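Long-range contacts in tapirin (Caldicellulosiruptor kristjanssonii, PDB 6N2B), which probably helps a thermophilic bacterium adhere to cellulose, and has a calcium-binding C-terminal domain built round a beta-helix: residues S438-S443 / N467-S472; A444-I449 / P474-L479; V506-I511 / I530-G535. One frame throughout, in Å; residues are numbered along the deposited sequence.

Contact 1: residues S438-S443 / N467-S472; sequences SVYDKS and NSKLGS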
# COMPACT_ATOMS: atom_id res chain seq x y z
N SER A 438 3.76 23.52 14.47
CA SER A 438 4.68 22.41 14.63
C SER A 438 5.06 22.25 16.09
O SER A 438 4.92 23.16 16.90
CB SER A 438 5.93 22.59 13.76
OG SER A 438 6.58 23.81 14.06
N VAL A 439 5.54 21.05 16.40
CA VAL A 439 6.24 20.70 17.63
C VAL A 439 7.53 19.99 17.23
O VAL A 439 7.53 19.18 16.30
CB VAL A 439 5.38 19.78 18.50
CG1 VAL A 439 6.20 19.14 19.63
CG2 VAL A 439 4.18 20.55 19.03
N TYR A 440 8.64 20.30 17.92
CA TYR A 440 9.93 19.72 17.56
C TYR A 440 10.62 19.13 18.78
O TYR A 440 10.21 19.35 19.92
CB TYR A 440 10.84 20.75 16.88
CG TYR A 440 11.35 21.87 17.76
CD1 TYR A 440 10.60 23.03 17.96
CD2 TYR A 440 12.60 21.78 18.37
CE1 TYR A 440 11.07 24.06 18.75
CE2 TYR A 440 13.08 22.81 19.16
CZ TYR A 440 12.31 23.95 19.34
OH TYR A 440 12.80 24.97 20.14
N ASP A 441 11.68 18.37 18.51
CA ASP A 441 12.46 17.66 19.54
C ASP A 441 13.92 17.69 19.12
O ASP A 441 14.31 17.01 18.17
CB ASP A 441 11.96 16.23 19.70
CG ASP A 441 12.75 15.43 20.74
OD1 ASP A 441 13.77 15.92 21.30
OD2 ASP A 441 12.33 14.27 21.00
N LYS A 442 14.73 18.48 19.82
CA LYS A 442 16.16 18.51 19.55
C LYS A 442 16.95 17.55 20.42
O LYS A 442 18.16 17.42 20.23
CB LYS A 442 16.72 19.93 19.72
CG LYS A 442 16.39 20.86 18.58
CD LYS A 442 17.16 22.18 18.66
CE LYS A 442 16.95 23.04 17.39
NZ LYS A 442 17.78 24.27 17.34
N SER A 443 16.28 16.86 21.35
CA SER A 443 16.97 15.84 22.14
C SER A 443 17.24 14.58 21.33
O SER A 443 18.15 13.82 21.66
CB SER A 443 16.16 15.49 23.39
OG SER A 443 15.29 14.40 23.15
N ASN A 467 12.58 26.39 9.69
CA ASN A 467 13.66 27.30 10.09
C ASN A 467 13.30 28.13 11.31
O ASN A 467 14.16 28.45 12.13
CB ASN A 467 14.02 28.25 8.95
CG ASN A 467 14.99 27.66 7.99
OD1 ASN A 467 16.18 27.46 8.31
ND2 ASN A 467 14.50 27.39 6.77
N SER A 468 12.04 28.55 11.40
CA SER A 468 11.66 29.36 12.55
C SER A 468 11.82 28.59 13.85
O SER A 468 12.25 29.15 14.87
CB SER A 468 10.23 29.84 12.39
OG SER A 468 9.34 28.74 12.53
N LYS A 469 11.49 27.29 13.84
CA LYS A 469 11.52 26.52 15.08
C LYS A 469 12.92 26.04 15.41
O LYS A 469 13.28 25.96 16.60
CB LYS A 469 10.56 25.33 15.02
CG LYS A 469 9.07 25.71 14.84
CD LYS A 469 8.59 26.62 15.96
CE LYS A 469 7.09 26.72 16.03
NZ LYS A 469 6.37 25.46 16.33
N LEU A 470 13.73 25.75 14.39
CA LEU A 470 15.02 25.09 14.58
C LEU A 470 16.22 26.00 14.41
O LEU A 470 17.34 25.57 14.71
CB LEU A 470 15.15 23.93 13.60
CG LEU A 470 14.04 22.88 13.65
CD1 LEU A 470 14.48 21.66 12.85
CD2 LEU A 470 13.68 22.49 15.08
N GLY A 471 16.02 27.23 13.94
CA GLY A 471 17.12 28.09 13.55
C GLY A 471 17.92 27.59 12.37
O GLY A 471 18.97 28.16 12.07
N SER A 472 17.46 26.52 11.72
CA SER A 472 18.07 25.99 10.50
C SER A 472 17.12 24.94 9.95
O SER A 472 16.00 24.76 10.46
CB SER A 472 19.46 25.41 10.76
OG SER A 472 19.40 24.29 11.65
O HOH W 1 11.73 27.70 19.15
O HOH W 2 15.25 26.60 18.49
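The carbonyl oxygen of Lys469, near the end of its helix, lies over one face of the Tyr440 ring, with O 3.5 Å from CZ. On the same residue the aliphatic CB packs 3.7 Å from Tyr440 CD1, so the ring meets backbone and side chain of Lys469 together. Two waters connect the phenol to that carbonyl: water 2 donates to Lys469 O at 2.8 Å and holds Tyr440 OH weakly, whereas water 1 is bonded to Tyr440 OH at 3.1 Å and only weakly to the carbonyl. Lys469 itself bends twice, at chi2 (-58°) and chi4 (64°), and the second bend sets NZ beside Ser438, where it donates to OG over 2.8 Å. Ser438 OG is also hydrogen-bonded to Glu465, a calcium ligand, and Lys469 NZ has long, weak ion pairs with Glu465 and Asp429, another ligand; the pair thus forms a second shell to the metal site. Leu470 CD2 approaches the ring obliquely, 3.5 Å from Tyr440 CD2. An extended Lys442 donates from NZ to Leu470 O at 3.0 Å, the donor 42° out of the carbonyl plane; its ammonium also makes a cation-pi contact with Trp447. The contact fastens the C-terminal end of helix 459-470 to strand 436-441, whose neighbour in this region, the antiparallel strand 448-453, places Ile449 against Ser438 and Tyr440.

Contact 2: residues A444-I449 / P474-L479; sequences ATPWEI and PSNVRL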
# COMPACT_ATOMS: atom_id res chain seq x y z
N ALA A 444 16.47 14.37 20.26
CA ALA A 444 16.68 13.25 19.36
C ALA A 444 17.82 13.54 18.38
O ALA A 444 18.25 14.69 18.20
CB ALA A 444 15.39 12.95 18.59
N THR A 445 18.32 12.48 17.76
CA THR A 445 19.38 12.60 16.76
C THR A 445 19.06 11.67 15.61
O THR A 445 19.04 10.44 15.79
CB THR A 445 20.74 12.24 17.37
OG1 THR A 445 20.94 13.00 18.57
CG2 THR A 445 21.87 12.53 16.37
N PRO A 446 18.73 12.19 14.42
CA PRO A 446 18.58 13.60 14.06
C PRO A 446 17.41 14.29 14.73
O PRO A 446 16.55 13.61 15.31
CB PRO A 446 18.34 13.55 12.55
CG PRO A 446 18.68 12.16 12.12
CD PRO A 446 18.38 11.31 13.30
N TRP A 447 17.36 15.61 14.63
CA TRP A 447 16.23 16.37 15.15
C TRP A 447 14.94 15.91 14.49
O TRP A 447 14.91 15.54 13.31
CB TRP A 447 16.42 17.86 14.88
CG TRP A 447 17.57 18.48 15.58
CD1 TRP A 447 18.31 17.96 16.62
CD2 TRP A 447 18.14 19.76 15.28
NE1 TRP A 447 19.30 18.85 16.99
CE2 TRP A 447 19.22 19.96 16.18
CE3 TRP A 447 17.84 20.76 14.35
CZ2 TRP A 447 19.99 21.10 16.17
CZ3 TRP A 447 18.61 21.90 14.34
CH2 TRP A 447 19.68 22.07 15.24
N GLU A 448 13.86 15.94 15.27
CA GLU A 448 12.56 15.51 14.80
C GLU A 448 11.59 16.68 14.92
O GLU A 448 11.60 17.42 15.91
CB GLU A 448 12.05 14.31 15.61
CG GLU A 448 13.00 13.11 15.62
CD GLU A 448 12.38 11.87 16.28
OE1 GLU A 448 11.16 11.90 16.61
OE2 GLU A 448 13.11 10.86 16.46
N ILE A 449 10.77 16.88 13.90
CA ILE A 449 9.75 17.91 13.94
C ILE A 449 8.53 17.35 13.25
O ILE A 449 8.65 16.66 12.24
CB ILE A 449 10.20 19.24 13.28
CG1 ILE A 449 9.03 20.24 13.21
CG2 ILE A 449 10.79 19.04 11.91
CD1 ILE A 449 9.47 21.70 13.09
N PRO A 474 18.33 21.28 8.63
CA PRO A 474 19.38 20.36 8.19
C PRO A 474 18.79 19.26 7.34
O PRO A 474 17.64 18.86 7.51
CB PRO A 474 19.95 19.80 9.50
CG PRO A 474 18.83 19.91 10.49
CD PRO A 474 17.93 21.04 10.04
N SER A 475 19.59 18.79 6.38
CA SER A 475 19.08 17.81 5.43
C SER A 475 18.67 16.51 6.11
O SER A 475 17.82 15.79 5.58
CB SER A 475 20.13 17.54 4.36
OG SER A 475 21.23 16.83 4.90
N ASN A 476 19.23 16.22 7.29
CA ASN A 476 18.96 14.97 7.99
C ASN A 476 17.73 15.03 8.90
O ASN A 476 17.47 14.06 9.63
CB ASN A 476 20.21 14.52 8.78
CG ASN A 476 20.41 15.29 10.11
OD1 ASN A 476 19.74 16.29 10.39
ND2 ASN A 476 21.35 14.81 10.92
N VAL A 477 16.95 16.12 8.88
CA VAL A 477 15.86 16.25 9.84
C VAL A 477 14.79 15.20 9.57
O VAL A 477 14.44 14.91 8.42
CB VAL A 477 15.27 17.68 9.86
CG1 VAL A 477 14.62 18.04 8.54
CG2 VAL A 477 14.26 17.81 10.98
N ARG A 478 14.31 14.57 10.64
CA ARG A 478 13.19 13.63 10.56
C ARG A 478 11.90 14.44 10.53
O ARG A 478 11.64 15.23 11.44
CB ARG A 478 13.21 12.67 11.74
CG ARG A 478 14.44 11.81 11.82
CD ARG A 478 14.25 10.58 10.96
NE ARG A 478 15.51 9.96 10.58
CZ ARG A 478 16.16 9.08 11.34
NH1 ARG A 478 15.67 8.71 12.51
NH2 ARG A 478 17.30 8.58 10.90
N LEU A 479 11.10 14.22 9.49
CA LEU A 479 9.92 15.02 9.21
C LEU A 479 8.66 14.17 9.33
O LEU A 479 8.55 13.12 8.70
CB LEU A 479 10.03 15.61 7.81
CG LEU A 479 9.75 17.07 7.54
CD1 LEU A 479 9.37 17.22 6.08
CD2 LEU A 479 8.66 17.59 8.45
O HOH W 3 19.77 17.33 13.21
O HOH W 4 12.93 9.25 13.89
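Pro446 lays its ring obliquely across Arg478, with CD over the centre of one guanidinium face and 3.7 Å from CZ. The two segments enter parallel strands 448-453 and 478-483 at the calcium-bearing end of the beta-helical domain, where Glu448 pairs with Arg478 and Ile449 with Leu479. Arg478 takes part twice through its backbone: its N donates to Trp447 O at 2.9 Å, and its O accepts from Ile449 N at 3.1 Å. The arginine chain bends at chi2 (-86°), which turns CD aside; farther out the guanidinium presents one face to Pro446 CD. Pro446 also meets Asn476, whose ND2 lies 3.6 Å from Pro446 CB as the two side chains cross. Glu448 sits on the same side of the strands as Arg478, but its OE1 accepts from Gly535 N, and its OE2 reaches the guanidinium through water 4, which lies in plane at the edge and accepts from NH1 at 3.1 Å. An alanine in place of Arg478 would probably leave Pro446 CD without its flat support and water 4 without its donor. Ile449, on the side of the strands that Leu479 shares, brings CG2 to 3.8 Å from Val477 CG2. Trp447 and Pro474 cross at about a right angle, CE3 to CG 4.1 Å. Near the rim of one indole face, water 3 accepts from the backbone N of Trp447 and donates to Asn476 OD1 at 3.0 Å.

Contact 3: residues V506-I511 / I530-G535; sequences VIEGAI and IYKRAG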
# COMPACT_ATOMS: atom_id res chain seq x y z
N VAL A 506 13.81 13.27 -0.28
CA VAL A 506 13.94 12.16 0.67
C VAL A 506 13.36 12.58 2.03
O VAL A 506 14.02 13.27 2.82
CB VAL A 506 15.39 11.70 0.78
CG1 VAL A 506 15.51 10.60 1.81
CG2 VAL A 506 15.89 11.20 -0.57
N ILE A 507 12.14 12.16 2.31
CA ILE A 507 11.51 12.42 3.60
C ILE A 507 11.67 11.19 4.48
O ILE A 507 11.15 10.11 4.16
CB ILE A 507 10.02 12.76 3.43
CG1 ILE A 507 9.86 13.99 2.53
CG2 ILE A 507 9.40 12.98 4.80
CD1 ILE A 507 8.56 14.01 1.77
N GLU A 508 12.36 11.35 5.61
CA GLU A 508 12.52 10.30 6.60
C GLU A 508 11.58 10.62 7.77
O GLU A 508 11.79 11.61 8.48
CB GLU A 508 13.97 10.22 7.08
CG GLU A 508 15.00 10.05 5.97
CD GLU A 508 16.31 9.41 6.47
OE1 GLU A 508 16.29 8.82 7.57
OE2 GLU A 508 17.35 9.49 5.77
N GLY A 509 10.57 9.77 7.98
CA GLY A 509 9.57 10.00 9.00
C GLY A 509 8.24 9.36 8.63
O GLY A 509 8.18 8.14 8.53
N ALA A 510 7.18 10.15 8.42
CA ALA A 510 5.88 9.57 8.09
C ALA A 510 4.91 10.70 7.74
O ALA A 510 5.15 11.86 8.06
CB ALA A 510 5.30 8.73 9.23
N ILE A 511 3.82 10.33 7.09
CA ILE A 511 2.82 11.28 6.59
C ILE A 511 1.45 10.81 7.06
O ILE A 511 1.03 9.69 6.76
CB ILE A 511 2.87 11.40 5.06
CG1 ILE A 511 4.29 11.74 4.60
CG2 ILE A 511 1.90 12.45 4.57
CD1 ILE A 511 4.52 11.65 3.11
N ILE A 530 11.09 7.35 3.55
CA ILE A 530 11.69 6.28 4.35
C ILE A 530 11.05 6.31 5.73
O ILE A 530 11.27 7.25 6.49
CB ILE A 530 13.22 6.43 4.44
CG1 ILE A 530 13.83 6.63 3.06
CG2 ILE A 530 13.84 5.24 5.14
CD1 ILE A 530 15.35 6.48 3.06
N TYR A 531 10.29 5.27 6.07
CA TYR A 531 9.62 5.27 7.37
C TYR A 531 10.64 5.30 8.51
O TYR A 531 11.65 4.58 8.49
CB TYR A 531 8.71 4.04 7.49
CG TYR A 531 8.25 3.75 8.91
CD1 TYR A 531 7.20 4.46 9.48
CD2 TYR A 531 8.87 2.75 9.67
CE1 TYR A 531 6.78 4.19 10.78
CE2 TYR A 531 8.47 2.48 10.95
CZ TYR A 531 7.43 3.20 11.51
OH TYR A 531 7.02 2.93 12.80
N LYS A 532 10.40 6.17 9.48
CA LYS A 532 11.17 6.19 10.73
C LYS A 532 10.20 6.47 11.87
O LYS A 532 9.55 7.52 11.89
CB LYS A 532 12.28 7.26 10.70
CG LYS A 532 13.38 7.02 9.67
CD LYS A 532 14.41 5.99 10.14
CE LYS A 532 15.41 5.63 9.03
NZ LYS A 532 16.57 4.78 9.47
N ARG A 533 10.07 5.51 12.78
CA ARG A 533 9.16 5.66 13.90
C ARG A 533 9.52 6.88 14.74
O ARG A 533 10.70 7.08 15.07
CB ARG A 533 9.18 4.41 14.78
CG ARG A 533 8.05 4.38 15.78
CD ARG A 533 8.13 3.14 16.65
NE ARG A 533 6.79 2.77 17.07
CZ ARG A 533 6.03 1.88 16.44
NH1 ARG A 533 4.80 1.63 16.89
NH2 ARG A 533 6.49 1.24 15.36
N ALA A 534 8.51 7.66 15.10
CA ALA A 534 8.75 8.90 15.84
C ALA A 534 9.12 8.64 17.29
O ALA A 534 8.65 7.69 17.92
CB ALA A 534 7.50 9.80 15.80
N GLY A 535 9.97 9.52 17.83
CA GLY A 535 10.22 9.57 19.25
C GLY A 535 9.01 10.07 20.04
O GLY A 535 7.97 10.45 19.49
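Glu508 and Lys532 lie side by side and point the same way, so that the two chains run alongside one another without their charged ends closing a salt bridge. Glu508 has CG anti to its carbonyl carbon (chi1 -54°) and is extended beyond it; its OE1 lies 3.6 Å from Lys532 CE. The lysine bends at chi2 (-80°), which turns its CD aside, and then runs straight on to NZ, 4.5 Å from Glu508 OE1. That oxygen has a long, weak ion pair with Arg478. Ile530 shares the Glu508 side of the strands, and its CD1 tip touches Val506 CG1 at 4.3 Å. The backbones beneath pair in parallel, as successive coils of a beta-helix do: Ile530 N donates to Ile507 O (2.8 Å), and Gly509 N to Ile530 O (3.0 Å). At Gly509 the chain turns a corner between strands 504-508 and 510-513, with backbone angles at which a side-chain carbon would collide with the carbonyl oxygen of Glu508. Its own carbonyl is held from the other coil, accepting from Lys532 N at 3.1 Å on an in-plane lone pair. Tyr531 CA makes a CA-H...O contact with the same oxygen, at 3.4 Å. The side chain of Tyr531 starts out away from segment 506-511, although CD1 of its ring remains 3.9 Å from Gly509 O; farther out, its hydroxyl is hydrogen-bonded to the backbone O of Phe205.

The three contacts follow one another from the calcium site into the beta-helix. Centres of contacts 1 and 2 are about 9 Å apart, those of 2 and 3 about 10 Å, and those of 1 and 3 about 16 Å. Along the chain the segments of contacts 1 and 2 alternate, whereas contact 3 opens only after both have closed. Strands 436-441 and 448-453 pair antiparallel, joining contacts 1 and 2 through Asp441 N and Glu448 O. Strands 478-483 and 510-513 are neighbours between contacts 2 and 3, where Leu479 N probably bonds to Glu508 O. Strand pairing thus runs unbroken from the calcium-bearing end towards the beta-helix, and contact 3 ends at Gly535, the N-cap of helix 536-546.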